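Ectoine hydroxylase (Sphingopyxis alaskensis, PDB 4MHR) catalyses the iron- and 2-oxoglutarate-dependent hydroxylation of L-ectoine to 5-hydroxyectoine, a compatible solute that helps cells survive extreme osmotic stress. Local coordinates at residues Y132-R137 with D162-M167. Residues are numbered along the deposited sequence; the frame is centred on the assembly and turned at random.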
loop_
_atom_site.group_PDB
_atom_site.type_symbol
_atom_site.label_atom_id
_atom_site.label_comp_id
_atom_site.label_asym_id
_atom_site.label_seq_id
_atom_site.Cartn_x
_atom_site.Cartn_y
_atom_site.Cartn_z
ATOM N N TYR A 132 -1.559 13.304 -1.925
ATOM C CA TYR A 132 -2.910 13.143 -1.431
ATOM C C TYR A 132 -3.153 11.639 -1.315
ATOM O O TYR A 132 -2.313 10.805 -1.766
ATOM C CB TYR A 132 -3.904 13.847 -2.383
ATOM C CG TYR A 132 -4.084 13.098 -3.680
ATOM C CD1 TYR A 132 -3.155 13.203 -4.711
ATOM C CD2 TYR A 132 -5.131 12.261 -3.858
ATOM C CE1 TYR A 132 -3.312 12.505 -5.856
ATOM C CE2 TYR A 132 -5.289 11.526 -5.047
ATOM C CZ TYR A 132 -4.379 11.673 -6.023
ATOM O OH TYR A 132 -4.456 10.973 -7.205
ATOM N N ILE A 133 -4.242 11.290 -0.634
ATOM C CA ILE A 133 -4.629 9.895 -0.396
ATOM C C ILE A 133 -5.372 9.347 -1.579
ATOM O O ILE A 133 -6.466 9.770 -1.831
ATOM C CB ILE A 133 -5.442 9.698 0.901
ATOM C CG1 ILE A 133 -4.637 10.228 2.098
ATOM C CG2 ILE A 133 -5.772 8.211 1.094
ATOM C CD1 ILE A 133 -3.280 9.565 2.279
ATOM N N HIS A 134 -4.743 8.450 -2.349
ATOM C CA HIS A 134 -5.402 7.824 -3.512
ATOM C C HIS A 134 -6.446 6.782 -3.025
ATOM O O HIS A 134 -7.471 6.575 -3.627
ATOM C CB HIS A 134 -4.339 7.176 -4.421
ATOM C CG HIS A 134 -4.863 6.161 -5.395
ATOM N ND1 HIS A 134 -5.473 6.497 -6.590
ATOM C CD2 HIS A 134 -4.778 4.807 -5.385
ATOM C CE1 HIS A 134 -5.751 5.396 -7.269
ATOM N NE2 HIS A 134 -5.344 4.356 -6.558
ATOM N N GLN A 135 -6.138 6.098 -1.943
ATOM C CA GLN A 135 -6.974 5.014 -1.440
ATOM C C GLN A 135 -6.492 4.762 -0.062
ATOM O O GLN A 135 -5.292 4.886 0.196
ATOM C CB GLN A 135 -6.726 3.754 -2.258
ATOM C CG GLN A 135 -7.491 2.534 -1.761
ATOM C CD GLN A 135 -7.037 1.288 -2.484
ATOM O OE1 GLN A 135 -6.210 0.495 -1.969
ATOM N NE2 GLN A 135 -7.510 1.136 -3.703
ATOM N N SER A 136 -7.373 4.317 0.819
ATOM C CA SER A 136 -7.014 3.818 2.148
ATOM C C SER A 136 -7.859 2.607 2.515
ATOM O O SER A 136 -8.967 2.412 1.959
ATOM C CB SER A 136 -7.159 4.886 3.201
ATOM O OG SER A 136 -8.501 5.269 3.449
ATOM N N ARG A 137 -7.355 1.760 3.415
ATOM C CA ARG A 137 -8.164 0.575 3.818
ATOM C C ARG A 137 -7.723 0.170 5.167
ATOM O O ARG A 137 -6.508 0.156 5.415
ATOM C CB ARG A 137 -7.924 -0.703 3.025
ATOM C CG ARG A 137 -7.823 -0.692 1.565
ATOM C CD ARG A 137 -7.048 -1.925 1.082
ATOM N NE ARG A 137 -7.786 -3.151 1.297
ATOM C CZ ARG A 137 -8.016 -4.092 0.374
ATOM N NH1 ARG A 137 -7.559 -3.978 -0.873
ATOM N NH2 ARG A 137 -8.716 -5.170 0.715
ATOM N N ASP A 162 -7.616 2.721 -13.034
ATOM C CA ASP A 162 -7.955 3.985 -12.441
ATOM C C ASP A 162 -7.407 5.176 -13.248
ATOM O O ASP A 162 -7.754 6.332 -12.964
ATOM C CB ASP A 162 -7.477 4.114 -10.991
ATOM C CG ASP A 162 -8.014 3.066 -10.087
ATOM O OD1 ASP A 162 -9.234 2.762 -10.194
ATOM O OD2 ASP A 162 -7.207 2.534 -9.219
ATOM N N GLY A 163 -6.572 4.891 -14.230
ATOM C CA GLY A 163 -5.917 5.924 -15.059
ATOM C C GLY A 163 -4.693 6.585 -14.458
ATOM O O GLY A 163 -4.325 7.702 -14.880
ATOM N N MET A 164 -4.006 5.908 -13.507
ATOM C CA MET A 164 -2.828 6.549 -12.875
ATOM C C MET A 164 -1.763 6.452 -13.890
ATOM O O MET A 164 -1.389 5.352 -14.265
ATOM C CB MET A 164 -2.439 5.904 -11.514
ATOM C CG MET A 164 -1.164 6.390 -10.935
ATOM S SD MET A 164 -0.646 5.529 -9.423
ATOM C CE MET A 164 -1.937 5.866 -8.258
ATOM N N PRO A 165 -1.218 7.618 -14.333
ATOM C CA PRO A 165 -0.309 7.556 -15.486
ATOM C C PRO A 165 1.070 7.051 -15.228
ATOM O O PRO A 165 1.601 6.346 -16.081
ATOM C CB PRO A 165 -0.206 9.021 -15.982
ATOM C CG PRO A 165 -0.724 9.864 -14.881
ATOM C CD PRO A 165 -1.524 8.996 -13.918
ATOM N N ARG A 166 1.655 7.414 -14.078
ATOM C CA ARG A 166 3.090 7.242 -13.836
ATOM C C ARG A 166 3.342 6.500 -12.494
ATOM O O ARG A 166 2.544 6.564 -11.585
ATOM C CB ARG A 166 3.834 8.570 -13.815
ATOM C CG ARG A 166 3.744 9.440 -15.068
ATOM C CD ARG A 166 4.532 8.803 -16.176
ATOM N NE ARG A 166 4.923 9.855 -17.009
ATOM C CZ ARG A 166 6.106 10.461 -17.053
ATOM N NH1 ARG A 166 7.153 10.110 -16.338
ATOM N NH2 ARG A 166 6.192 11.462 -17.886
ATOM N N MET A 167 4.521 5.897 -12.356
ATOM C CA MET A 167 4.877 5.231 -11.080
ATOM C C MET A 167 5.386 6.270 -10.125
ATOM O O MET A 167 6.580 6.503 -10.071
ATOM C CB MET A 167 5.917 4.142 -11.313
ATOM C CG MET A 167 5.362 3.024 -12.219
ATOM S SD MET A 167 6.681 1.844 -12.394
ATOM C CE MET A 167 5.919 0.718 -13.553
#
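H134 meets M164 and D162 in a buried, side-chain-only contact inside the cupin fold of this PhyH-family dioxygenase, where strand 131-141 of the large antiparallel sheet faces the loop between helix 154-162 and strand 169-175. The backbones stay well apart, 9.8 Å between H134 CA and M164 CA, so side chains from both sides span the gap. At H134, where the strand turns a corner, CG lies anti to the backbone N (chi1 162°) and the ring reaches toward the loop. M164 answers with a methyl-on-ring CH-pi contact: its CE sits over the middle of one face, 3.9 Å from the centroid of the H134 ring and only 6° off the ring normal. The M164 chain runs extended through chi2 and then bends at chi3, turning that methyl onto the imidazole. W158, the tryptophan important for ectoine stabilization, meets the same ring edge-to-face and also touches M164 and the ectoine-binding Q135, which places the contact beside residues of the ectoine site. D162 comes to the ring edge near its plane, but its main polar partner is R288, which forms a salt bridge with OD2. An alanine in place of H134 would probably leave M164 CE without its aromatic face and open a gap beside W158. D162 OD2 lies 3.7 Å from H134 NE2, beyond hydrogen-bonding distance, and the carboxylate is turned 61° from the imidazole plane; the same OD2 stands 3.8 Å from H134 CE1.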